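Local structure of aminoacyl-histidine dipeptidase (Vibrio alginolyticus, 3MRU) at residues Asn230-Ile235 against Val251-Gly256; Leu11-Leu16 against Asp470-Phe475; Pro64-Met69 against Ile136-Ile141; Gly183-Ile188 against Val431-Leu436. The protein probably hydrolyses dipeptides, aminoacyl-histidine dipeptides such as carnosine among them, as a zinc-dependent metallopeptidase of the M20C family. All blocks are in the same frame, centred on the assembly; numbering follows the deposited sequence.

Interaction 1. Residues Asn230-Ile235 against Val251-Gly256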
loop_
_atom_site.group_PDB
_atom_site.type_symbol
_atom_site.label_atom_id
_atom_site.label_comp_id
_atom_site.label_asym_id
_atom_site.label_seq_id
_atom_site.Cartn_x
_atom_site.Cartn_y
_atom_site.Cartn_z
ATOM N N ASN A 230 -4.946 -0.177 -19.537
ATOM C CA ASN A 230 -4.047 -1.252 -19.146
ATOM C C ASN A 230 -3.471 -1.778 -20.450
ATOM O O ASN A 230 -4.142 -2.473 -21.227
ATOM C CB ASN A 230 -4.823 -2.298 -18.323
ATOM C CG ASN A 230 -3.995 -3.514 -17.944
ATOM O OD1 ASN A 230 -3.855 -3.817 -16.765
ATOM N ND2 ASN A 230 -3.483 -4.238 -18.936
ATOM N N ALA A 231 -2.216 -1.419 -20.687
ATOM C CA ALA A 231 -1.489 -1.783 -21.910
ATOM C C ALA A 231 -1.657 -3.266 -22.318
ATOM O O ALA A 231 -1.890 -3.566 -23.499
ATOM C CB ALA A 231 -0.013 -1.427 -21.743
ATOM N N ASN A 232 -1.550 -4.165 -21.332
ATOM C CA ASN A 232 -1.658 -5.607 -21.535
ATOM C C ASN A 232 -2.950 -5.941 -22.178
ATOM O O ASN A 232 -2.997 -6.699 -23.135
ATOM C CB ASN A 232 -1.602 -6.347 -20.202
ATOM C CG ASN A 232 -0.186 -6.525 -19.691
ATOM O OD1 ASN A 232 0.731 -6.781 -20.471
ATOM N ND2 ASN A 232 -0.004 -6.414 -18.374
ATOM N N LYS A 233 -4.009 -5.357 -21.635
ATOM C CA LYS A 233 -5.357 -5.727 -22.033
ATOM C C LYS A 233 -5.729 -5.150 -23.387
ATOM O O LYS A 233 -6.397 -5.795 -24.187
ATOM C CB LYS A 233 -6.376 -5.371 -20.940
ATOM C CG LYS A 233 -6.212 -6.227 -19.716
ATOM C CD LYS A 233 -7.517 -6.848 -19.288
ATOM C CE LYS A 233 -8.087 -7.848 -20.303
ATOM N NZ LYS A 233 -9.459 -8.329 -19.909
ATOM N N LEU A 234 -5.265 -3.946 -23.659
ATOM C CA LEU A 234 -5.571 -3.334 -24.928
ATOM C C LEU A 234 -4.993 -4.137 -26.106
ATOM O O LEU A 234 -5.677 -4.405 -27.093
ATOM C CB LEU A 234 -5.118 -1.874 -24.917
ATOM C CG LEU A 234 -5.830 -1.081 -23.803
ATOM C CD1 LEU A 234 -5.326 0.345 -23.663
ATOM C CD2 LEU A 234 -7.366 -1.085 -23.953
ATOM N N ILE A 235 -3.747 -4.572 -25.976
ATOM C CA ILE A 235 -3.147 -5.415 -27.000
ATOM C C ILE A 235 -3.776 -6.804 -27.062
ATOM O O ILE A 235 -3.677 -7.482 -28.065
ATOM C CB ILE A 235 -1.637 -5.543 -26.808
ATOM C CG1 ILE A 235 -1.014 -4.156 -26.673
ATOM C CG2 ILE A 235 -1.019 -6.296 -27.987
ATOM C CD1 ILE A 235 -1.165 -3.187 -27.879
ATOM N N VAL A 251 4.397 -14.752 -31.586
ATOM C CA VAL A 251 5.700 -15.144 -31.051
ATOM C C VAL A 251 6.014 -14.645 -29.631
ATOM O O VAL A 251 6.453 -15.400 -28.773
ATOM C CB VAL A 251 6.890 -14.849 -32.078
ATOM C CG1 VAL A 251 6.526 -13.787 -33.107
ATOM C CG2 VAL A 251 8.196 -14.501 -31.369
ATOM N N GLU A 252 5.727 -13.373 -29.396
ATOM C CA GLU A 252 6.172 -12.678 -28.200
ATOM C C GLU A 252 5.048 -11.774 -27.628
ATOM O O GLU A 252 4.309 -11.142 -28.385
ATOM C CB GLU A 252 7.431 -11.854 -28.533
ATOM C CG GLU A 252 8.027 -11.035 -27.402
ATOM C CD GLU A 252 8.867 -11.860 -26.463
ATOM O OE1 GLU A 252 9.874 -11.319 -25.944
ATOM O OE2 GLU A 252 8.523 -13.047 -26.245
ATOM N N PHE A 253 4.944 -11.723 -26.300
ATOM C CA PHE A 253 3.989 -10.875 -25.585
ATOM C C PHE A 253 4.654 -10.428 -24.266
ATOM O O PHE A 253 4.829 -11.220 -23.335
ATOM C CB PHE A 253 2.679 -11.655 -25.309
ATOM C CG PHE A 253 1.438 -10.783 -25.101
ATOM C CD1 PHE A 253 0.206 -11.197 -25.603
ATOM C CD2 PHE A 253 1.495 -9.575 -24.401
ATOM C CE1 PHE A 253 -0.941 -10.423 -25.419
ATOM C CE2 PHE A 253 0.356 -8.799 -24.221
ATOM C CZ PHE A 253 -0.861 -9.226 -24.732
ATOM N N ARG A 254 5.026 -9.161 -24.192
ATOM C CA ARG A 254 5.679 -8.636 -23.017
ATOM C C ARG A 254 4.980 -7.343 -22.650
ATOM O O ARG A 254 4.845 -6.446 -23.493
ATOM C CB ARG A 254 7.156 -8.370 -23.333
ATOM C CG ARG A 254 8.036 -7.848 -22.175
ATOM C CD ARG A 254 8.415 -8.961 -21.193
ATOM N NE ARG A 254 8.199 -10.297 -21.782
ATOM C CZ ARG A 254 9.090 -10.963 -22.524
ATOM N NH1 ARG A 254 8.769 -12.158 -23.010
ATOM N NH2 ARG A 254 10.297 -10.446 -22.787
ATOM N N GLY A 255 4.544 -7.220 -21.403
ATOM C CA GLY A 255 3.890 -5.993 -20.995
ATOM C C GLY A 255 4.073 -5.691 -19.544
ATOM O O GLY A 255 4.271 -6.597 -18.741
ATOM N N GLY A 256 4.014 -4.406 -19.219
ATOM C CA GLY A 256 4.073 -3.938 -17.845
ATOM C C GLY A 256 5.367 -4.242 -17.136
ATOM O O GLY A 256 6.214 -4.945 -17.670
#

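Interaction 2. Residues Leu11-Leu16 against Asp470-Phe475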
loop_
_atom_site.group_PDB
_atom_site.type_symbol
_atom_site.label_atom_id
_atom_site.label_comp_id
_atom_site.label_asym_id
_atom_site.label_seq_id
_atom_site.Cartn_x
_atom_site.Cartn_y
_atom_site.Cartn_z
ATOM N N LEU A 11 10.902 21.884 21.723
ATOM C CA LEU A 11 9.762 22.111 20.851
ATOM C C LEU A 11 8.521 21.615 21.584
ATOM O O LEU A 11 8.603 20.688 22.394
ATOM C CB LEU A 11 9.952 21.342 19.543
ATOM C CG LEU A 11 11.060 21.881 18.640
ATOM C CD1 LEU A 11 11.432 20.908 17.552
ATOM C CD2 LEU A 11 10.665 23.202 18.044
ATOM N N SER A 12 7.377 22.235 21.328
ATOM C CA SER A 12 6.163 21.777 21.980
ATOM C C SER A 12 5.367 20.781 21.125
ATOM O O SER A 12 5.261 20.962 19.915
ATOM C CB SER A 12 5.302 22.954 22.406
ATOM O OG SER A 12 4.725 23.567 21.289
ATOM N N PRO A 13 4.801 19.730 21.760
ATOM C CA PRO A 13 4.744 19.469 23.197
ATOM C C PRO A 13 6.020 18.796 23.669
ATOM O O PRO A 13 6.409 17.751 23.124
ATOM C CB PRO A 13 3.573 18.505 23.321
ATOM C CG PRO A 13 3.645 17.726 22.116
ATOM C CD PRO A 13 4.174 18.631 21.017
ATOM N N ALA A 14 6.659 19.390 24.668
ATOM C CA ALA A 14 8.012 18.974 25.035
ATOM C C ALA A 14 8.122 17.507 25.393
ATOM O O ALA A 14 8.987 16.833 24.848
ATOM C CB ALA A 14 8.590 19.842 26.134
ATOM N N PRO A 15 7.239 16.998 26.280
ATOM C CA PRO A 15 7.413 15.608 26.710
ATOM C C PRO A 15 7.622 14.634 25.538
ATOM O O PRO A 15 8.506 13.770 25.616
ATOM C CB PRO A 15 6.113 15.305 27.455
ATOM C CG PRO A 15 5.629 16.627 27.937
ATOM C CD PRO A 15 6.075 17.637 26.925
ATOM N N LEU A 16 6.850 14.794 24.454
ATOM C CA LEU A 16 6.957 13.896 23.309
ATOM C C LEU A 16 8.217 14.161 22.500
ATOM O O LEU A 16 8.910 13.228 22.119
ATOM C CB LEU A 16 5.703 13.952 22.432
ATOM C CG LEU A 16 5.632 14.532 21.013
ATOM C CD1 LEU A 16 6.392 13.689 20.010
ATOM C CD2 LEU A 16 4.182 14.626 20.595
ATOM N N ASP A 470 4.802 22.278 13.516
ATOM C CA ASP A 470 3.543 22.838 13.988
ATOM C C ASP A 470 2.383 21.843 13.954
ATOM O O ASP A 470 1.374 22.027 14.632
ATOM C CB ASP A 470 3.237 24.111 13.201
ATOM C CG ASP A 470 4.203 24.321 12.009
ATOM O OD1 ASP A 470 5.426 23.999 12.097
ATOM O OD2 ASP A 470 3.728 24.833 10.970
ATOM N N THR A 471 2.543 20.760 13.214
ATOM C CA THR A 471 1.473 19.782 13.128
ATOM C C THR A 471 1.661 18.672 14.146
ATOM O O THR A 471 0.764 17.877 14.402
ATOM C CB THR A 471 1.386 19.204 11.729
ATOM O OG1 THR A 471 2.185 18.016 11.643
ATOM C CG2 THR A 471 1.914 20.218 10.748
ATOM N N VAL A 472 2.855 18.608 14.705
ATOM C CA VAL A 472 3.125 17.657 15.771
ATOM C C VAL A 472 2.325 18.105 16.996
ATOM O O VAL A 472 1.764 17.277 17.721
ATOM C CB VAL A 472 4.646 17.534 16.086
ATOM C CG1 VAL A 472 4.860 16.772 17.382
ATOM C CG2 VAL A 472 5.369 16.869 14.932
ATOM N N GLN A 473 2.269 19.421 17.193
ATOM C CA GLN A 473 1.445 20.018 18.242
ATOM C C GLN A 473 -0.049 19.698 18.011
ATOM O O GLN A 473 -0.749 19.278 18.947
ATOM C CB GLN A 473 1.711 21.531 18.333
ATOM C CG GLN A 473 0.895 22.284 19.379
ATOM C CD GLN A 473 1.173 21.831 20.791
ATOM O OE1 GLN A 473 0.336 21.171 21.409
ATOM N NE2 GLN A 473 2.353 22.170 21.311
ATOM N N LEU A 474 -0.509 19.876 16.763
ATOM C CA LEU A 474 -1.858 19.474 16.347
ATOM C C LEU A 474 -2.080 18.003 16.621
ATOM O O LEU A 474 -2.963 17.633 17.391
ATOM C CB LEU A 474 -2.058 19.745 14.862
ATOM C CG LEU A 474 -2.516 21.130 14.426
ATOM C CD1 LEU A 474 -2.048 22.254 15.346
ATOM C CD2 LEU A 474 -2.008 21.363 13.025
ATOM N N PHE A 475 -1.256 17.166 15.998
ATOM C CA PHE A 475 -1.406 15.739 16.131
ATOM C C PHE A 475 -1.673 15.444 17.595
ATOM O O PHE A 475 -2.631 14.747 17.934
ATOM C CB PHE A 475 -0.162 15.002 15.635
ATOM C CG PHE A 475 -0.101 13.582 16.067
ATOM C CD1 PHE A 475 0.788 13.179 17.024
ATOM C CD2 PHE A 475 -0.961 12.650 15.555
ATOM C CE1 PHE A 475 0.824 11.861 17.450
ATOM C CE2 PHE A 475 -0.920 11.325 15.993
ATOM C CZ PHE A 475 -0.027 10.943 16.932
#

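Interaction 3. Residues Pro64-Met69 against Ile136-Ile141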
loop_
_atom_site.group_PDB
_atom_site.type_symbol
_atom_site.label_atom_id
_atom_site.label_comp_id
_atom_site.label_asym_id
_atom_site.label_seq_id
_atom_site.Cartn_x
_atom_site.Cartn_y
_atom_site.Cartn_z
ATOM N N PRO A 64 -3.629 2.162 33.830
ATOM C CA PRO A 64 -5.005 2.281 34.303
ATOM C C PRO A 64 -5.514 3.705 34.153
ATOM O O PRO A 64 -4.723 4.650 34.116
ATOM C CB PRO A 64 -4.895 1.916 35.782
ATOM C CG PRO A 64 -3.510 2.297 36.150
ATOM C CD PRO A 64 -2.689 1.948 34.951
ATOM N N ALA A 65 -6.833 3.834 34.059
ATOM C CA ALA A 65 -7.510 5.120 33.928
ATOM C C ALA A 65 -7.132 6.108 35.023
ATOM O O ALA A 65 -6.875 5.716 36.163
ATOM C CB ALA A 65 -9.029 4.908 33.938
ATOM N N THR A 66 -7.100 7.386 34.670
ATOM C CA THR A 66 -7.071 8.436 35.675
ATOM C C THR A 66 -8.459 8.417 36.344
ATOM O O THR A 66 -9.448 8.046 35.687
ATOM C CB THR A 66 -6.692 9.823 35.074
ATOM O OG1 THR A 66 -7.766 10.325 34.272
ATOM C CG2 THR A 66 -5.425 9.722 34.228
ATOM N N PRO A 67 -8.526 8.759 37.659
ATOM C CA PRO A 67 -9.778 8.865 38.439
ATOM C C PRO A 67 -10.929 9.599 37.747
ATOM O O PRO A 67 -10.775 10.751 37.314
ATOM C CB PRO A 67 -9.363 9.700 39.670
ATOM C CG PRO A 67 -7.842 9.921 39.545
ATOM C CD PRO A 67 -7.345 8.918 38.538
ATOM N N GLY A 68 -12.068 8.918 37.635
ATOM C CA GLY A 68 -13.187 9.442 36.867
ATOM C C GLY A 68 -13.679 8.606 35.693
ATOM O O GLY A 68 -14.890 8.567 35.435
ATOM N N MET A 69 -12.762 7.944 34.977
ATOM C CA MET A 69 -13.143 7.169 33.773
ATOM C C MET A 69 -12.706 5.732 33.967
ATOM O O MET A 69 -12.336 5.046 33.005
ATOM C CB MET A 69 -12.677 7.680 32.399
ATOM C CG MET A 69 -13.242 9.031 32.017
ATOM S SD MET A 69 -12.036 10.365 32.136
ATOM C CE MET A 69 -10.808 9.748 33.303
ATOM N N ILE A 136 -3.595 14.105 31.552
ATOM C CA ILE A 136 -4.618 13.755 30.577
ATOM C C ILE A 136 -5.554 12.845 31.343
ATOM O O ILE A 136 -5.135 11.833 31.909
ATOM C CB ILE A 136 -4.049 13.067 29.334
ATOM C CG1 ILE A 136 -2.933 13.898 28.728
ATOM C CG2 ILE A 136 -5.154 12.799 28.291
ATOM C CD1 ILE A 136 -3.293 15.324 28.226
ATOM N N LYS A 137 -6.823 13.234 31.359
ATOM C CA LYS A 137 -7.875 12.474 32.024
ATOM C C LYS A 137 -8.348 11.393 31.071
ATOM O O LYS A 137 -9.354 11.568 30.391
ATOM C CB LYS A 137 -9.042 13.383 32.439
ATOM C CG LYS A 137 -8.992 13.798 33.901
ATOM C CD LYS A 137 -9.575 15.186 34.118
ATOM C CE LYS A 137 -9.512 15.561 35.609
ATOM N NZ LYS A 137 -9.387 17.052 35.813
ATOM N N HIS A 138 -7.614 10.284 31.021
ATOM C CA HIS A 138 -7.946 9.180 30.118
ATOM C C HIS A 138 -8.580 7.979 30.814
ATOM O O HIS A 138 -8.459 7.826 32.030
ATOM C CB HIS A 138 -6.718 8.755 29.324
ATOM C CG HIS A 138 -5.579 8.292 30.166
ATOM N ND1 HIS A 138 -4.432 9.037 30.332
ATOM C CD2 HIS A 138 -5.396 7.156 30.879
ATOM C CE1 HIS A 138 -3.592 8.378 31.110
ATOM N NE2 HIS A 138 -4.151 7.232 31.456
ATOM N N GLY A 139 -9.255 7.138 30.030
ATOM C CA GLY A 139 -9.772 5.852 30.505
ATOM C C GLY A 139 -8.629 4.847 30.457
ATOM O O GLY A 139 -7.492 5.226 30.160
ATOM N N PRO A 140 -8.912 3.556 30.734
ATOM C CA PRO A 140 -7.842 2.541 30.681
ATOM C C PRO A 140 -7.069 2.516 29.376
ATOM O O PRO A 140 -7.645 2.830 28.323
ATOM C CB PRO A 140 -8.590 1.204 30.774
ATOM C CG PRO A 140 -9.952 1.489 30.236
ATOM C CD PRO A 140 -10.255 2.918 30.614
ATOM N N ILE A 141 -5.787 2.157 29.425
ATOM C CA ILE A 141 -4.958 2.273 28.227
ATOM C C ILE A 141 -3.894 1.198 28.013
ATOM O O ILE A 141 -3.171 0.804 28.931
ATOM C CB ILE A 141 -4.358 3.714 28.181
ATOM C CG1 ILE A 141 -5.359 4.655 27.494
ATOM C CG2 ILE A 141 -3.016 3.755 27.431
ATOM C CD1 ILE A 141 -5.098 6.144 27.706
#

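Interaction 4. Residues Gly183-Ile188 against Val431-Leu436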
loop_
_atom_site.group_PDB
_atom_site.type_symbol
_atom_site.label_atom_id
_atom_site.label_comp_id
_atom_site.label_asym_id
_atom_site.label_seq_id
_atom_site.Cartn_x
_atom_site.Cartn_y
_atom_site.Cartn_z
ATOM N N GLY A 183 -10.351 2.579 6.787
ATOM C CA GLY A 183 -10.243 1.300 6.118
ATOM C C GLY A 183 -9.153 1.257 5.079
ATOM O O GLY A 183 -8.681 2.303 4.590
ATOM N N CYS A 184 -8.756 0.028 4.737
ATOM C CA CYS A 184 -7.865 -0.204 3.595
ATOM C C CYS A 184 -8.113 -1.545 2.910
ATOM O O CYS A 184 -8.835 -2.395 3.419
ATOM C CB CYS A 184 -6.394 -0.072 4.012
ATOM S SG CYS A 184 -5.894 -1.293 5.193
ATOM N N ALA A 185 -7.494 -1.705 1.750
ATOM C CA ALA A 185 -7.585 -2.928 0.971
ATOM C C ALA A 185 -6.561 -3.973 1.384
ATOM O O ALA A 185 -5.405 -3.655 1.659
ATOM C CB ALA A 185 -7.432 -2.605 -0.515
ATOM N N GLY A 186 -6.996 -5.228 1.420
ATOM C CA GLY A 186 -6.084 -6.360 1.496
ATOM C C GLY A 186 -5.570 -6.572 0.098
ATOM O O GLY A 186 -5.856 -5.777 -0.802
ATOM N N GLY A 187 -4.803 -7.627 -0.106
ATOM C CA GLY A 187 -4.367 -7.929 -1.454
ATOM C C GLY A 187 -3.950 -9.366 -1.602
ATOM O O GLY A 187 -3.884 -10.087 -0.608
ATOM N N ILE A 188 -3.675 -9.782 -2.835
ATOM C CA ILE A 188 -3.101 -11.087 -3.080
ATOM C C ILE A 188 -2.531 -11.166 -4.491
ATOM O O ILE A 188 -3.154 -10.691 -5.449
ATOM C CB ILE A 188 -4.142 -12.153 -2.869
ATOM C CG1 ILE A 188 -3.509 -13.537 -2.868
ATOM C CG2 ILE A 188 -5.252 -12.002 -3.895
ATOM C CD1 ILE A 188 -3.152 -14.141 -4.164
ATOM N N VAL A 431 -10.289 6.215 2.744
ATOM C CA VAL A 431 -10.082 4.776 2.614
ATOM C C VAL A 431 -9.098 4.594 1.469
ATOM O O VAL A 431 -9.412 4.937 0.334
ATOM C CB VAL A 431 -11.392 4.015 2.305
ATOM C CG1 VAL A 431 -11.107 2.571 1.981
ATOM C CG2 VAL A 431 -12.303 4.054 3.480
ATOM N N ILE A 432 -7.896 4.104 1.755
ATOM C CA ILE A 432 -6.940 3.870 0.671
ATOM C C ILE A 432 -7.049 2.461 0.158
ATOM O O ILE A 432 -7.232 1.504 0.918
ATOM C CB ILE A 432 -5.423 4.189 0.978
ATOM C CG1 ILE A 432 -5.101 4.136 2.468
ATOM C CG2 ILE A 432 -5.008 5.515 0.364
ATOM C CD1 ILE A 432 -5.064 2.741 3.053
ATOM N N HIS A 433 -6.924 2.350 -1.153
ATOM C CA HIS A 433 -6.983 1.072 -1.792
ATOM C C HIS A 433 -5.553 0.556 -1.748
ATOM O O HIS A 433 -4.911 0.379 -2.797
ATOM C CB HIS A 433 -7.500 1.224 -3.226
ATOM C CG HIS A 433 -8.259 0.035 -3.705
ATOM N ND1 HIS A 433 -9.400 -0.412 -3.080
ATOM C CD2 HIS A 433 -8.025 -0.819 -4.725
ATOM C CE1 HIS A 433 -9.835 -1.495 -3.697
ATOM N NE2 HIS A 433 -9.023 -1.758 -4.703
ATOM N N ALA A 434 -5.069 0.330 -0.517
ATOM C CA ALA A 434 -3.685 -0.066 -0.257
ATOM C C ALA A 434 -3.529 -0.742 1.111
ATOM O O ALA A 434 -4.459 -0.777 1.917
ATOM C CB ALA A 434 -2.739 1.085 -0.394
ATOM N N GLY A 435 -2.342 -1.286 1.363
ATOM C CA GLY A 435 -2.059 -1.987 2.608
ATOM C C GLY A 435 -1.434 -1.100 3.664
ATOM O O GLY A 435 -0.484 -0.366 3.389
ATOM N N LEU A 436 -2.007 -1.166 4.864
ATOM C CA LEU A 436 -1.505 -0.502 6.054
ATOM C C LEU A 436 -1.477 -1.507 7.204
ATOM O O LEU A 436 -2.344 -2.384 7.291
ATOM C CB LEU A 436 -2.411 0.653 6.469
ATOM C CG LEU A 436 -2.969 1.715 5.529
ATOM C CD1 LEU A 436 -3.910 2.592 6.348
ATOM C CD2 LEU A 436 -1.917 2.563 4.830
#

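Interaction 1. Residues Asn230-Ile235 against Val251-Gly256
Asn232 turns its carboxamide oxygen to Gly255, and its ND2 donates a hydrogen bond to the backbone O of Val352. CG stands anti to the carbonyl carbon (chi1 -81°), and from there Asn232 OD1 comes to 3.3 Å from Gly255 CA, a van der Waals approach to a residue with no side chain between.

Phe253 makes the second meeting. Its CG is anti to the backbone N (chi1 -156°); the far end of the ring, CZ, makes the approach. Asn232 O sits at the ring edge, in plane, with Phe253 CZ 3.7 Å from it. Three residues on, Ile235 offers its branch point, CB lying 4.3 Å from Phe253 CZ in an oblique apolar contact. Asn230 is the N-cap residue of this helix, and its O accepts from Leu234 N at 3.1 Å.

The axes of helix 231-235 and strand 251-255 approach to 8.8 Å at 148°, a roughly antiparallel packing of helix on sheet within the M20 dimerisation region. Strand 249-255 pairs with strands 266-273 and 346-358, with a classic beta bulge where Val251 and Glu252 face Thr269. Phe324 of helix 318-330 meets the Phe253 ring nearly perpendicularly, while Leu234 and Ile235 rest on Leu212 of strand 205-213.

Interaction 2. Residues Leu11-Leu16 against Asp470-Phe475
Ser12 and Gln473 form the polar part of the first shell: Gln473 NE2 donates to Ser12 OG over 2.8 Å. The N-H...O angle of 130° makes the bond bent, yet the acceptor lies only 5° out of the amide plane. Gln473 CG is anti to its backbone N (chi1 179°), and the chain then bends at chi2.

Beside this bond the contact is apolar, and one methyl carries it. Val472 CG1 is 4.1 Å from Pro13 CD and 3.9 Å from Leu16 CD2, so it meets both the proline ring carbon CD and a leucine branch. The side chains of Pro13 and Gln473 pass in opposite senses. Between the backbones, the nearest approach is that of Pro13 CA to Gln473 CA, 6.0 Å.

A cis peptide precedes Pro13, the N-cap residue of helix 14-25, at this point of nearest backbone approach. Further out, Trp476 of helix 469-485 touches both Pro13 and Leu16, and Trp17 of helix 14-25 touches Val472. The first helix of the chain, 14-25, is thus packed against the last, 469-485, and Leu16 also reaches Ala125 and Ala129 of helix 124-132, bringing three helices together.

Interaction 3. Residues Pro64-Met69 against Ile136-Ile141
Hydrogen bonding between Thr66 and His138 centres on one carbonyl. Thr66 N donates to His138 O over 3.0 Å with an N-H...O angle of 140°; the C=O...N angle is 159°. Thr66 OG1 adds a weak bond to the same oxygen at 3.4 Å, so main chain and side chain of one residue both address His138 O.

The CH-pi contact involves the same two residues, through the methyl branch of Thr66. Thr66 CG2 stands over the centre of the His138 imidazole, 3.9 Å from the centroid and 12° off the ring normal, and the two side chains cross at about a right angle. Pro64 O sits at the edge of this ring, 3.8 Å from His138 NE2.

Both segments are irregular loops of the six-stranded mixed sheet. Segment 64-69 follows strand 59-63, and segment 136-141 leads into strand 141-146, the antiparallel neighbour of that strand, where Ile141 bonds to the backbone of Lys63. Lys137 is the centre of an inverse gamma turn, and its N donates to Glu484 OE2 on helix 469-485.

Apolar packing is confined to Ala65 CB, which rests 4.1 Å from Pro140 CD. A separate van der Waals contact comes from Met69: bent at chi2 and chi3, it brings SD to 3.4 Å from Lys137 O and CE to 4.1 Å from Lys137 CB.

Interaction 4. Residues Gly183-Ile188 against Val431-Leu436
Strands 183-184 and 431-432 run parallel, with Cys184 bridged to Ile432 at a CA-CA distance of 5.1 Å. The ladder is loosely tied: Ile432 N to Gly183 O (3.4 Å) and Ala185 N to Ile432 O (3.3 Å) are both weak hydrogen bonds. Ala185 N makes a second weak hydrogen bond to Ala434 O (3.2 Å); His433, just before Ala434, is the centre of an inverse gamma turn.

Strand 181-199 also pairs antiparallel with 361-370 and 393-400. The position of the contact near the zinc site, on the large branched sheet, is consistent with a place at the junction of the catalytic and lid domains.

On the face bearing Cys184 and Ile432, Ile432 CD1 packs on Cys184 CB, and Leu436 CG comes to 4.2 Å from the same CB. Cys184 SG lies between the backbone N and the carbonyl carbon (chi1 64°), near Leu436 N. Beyond the bridge, Ala185 CB makes a CH-pi contact over one face of the His433 imidazole, 4.1 Å from the centroid, 20° off the normal and displaced towards the rim. The ring's NE2 is hydrogen-bonded to Ser349 OG. Leu436 lies about 6 Å, side chain to side chain, from the zinc ligand Asp173 and from Glu149, a zinc-binding residue with no zinc bound to it in this model.

Overall arrangement
Interactions 2 and 3 lie together on the catalytic side, centres about 22 Å apart; interaction 2 lies on helix 469-485, which also flanks interaction 3 through Glu484. Interaction 1 lies across the chain's centre from them, about 50 Å and 59 Å away between centres. Interaction 4, about 6 Å from the chain's centre, falls between: its centre is about 26 Å from that of interaction 1 and 29 Å from that of interaction 2, and it shares with interaction 1 the large branched sheet. It is also close to the metals, with the Leu436 side chain about 8 Å from a zinc ion. In interaction 2 the Val472 side chain stands about 11 Å from that of the zinc ligand Asp119, whereas interactions 1 and 3 are remote from the metal site.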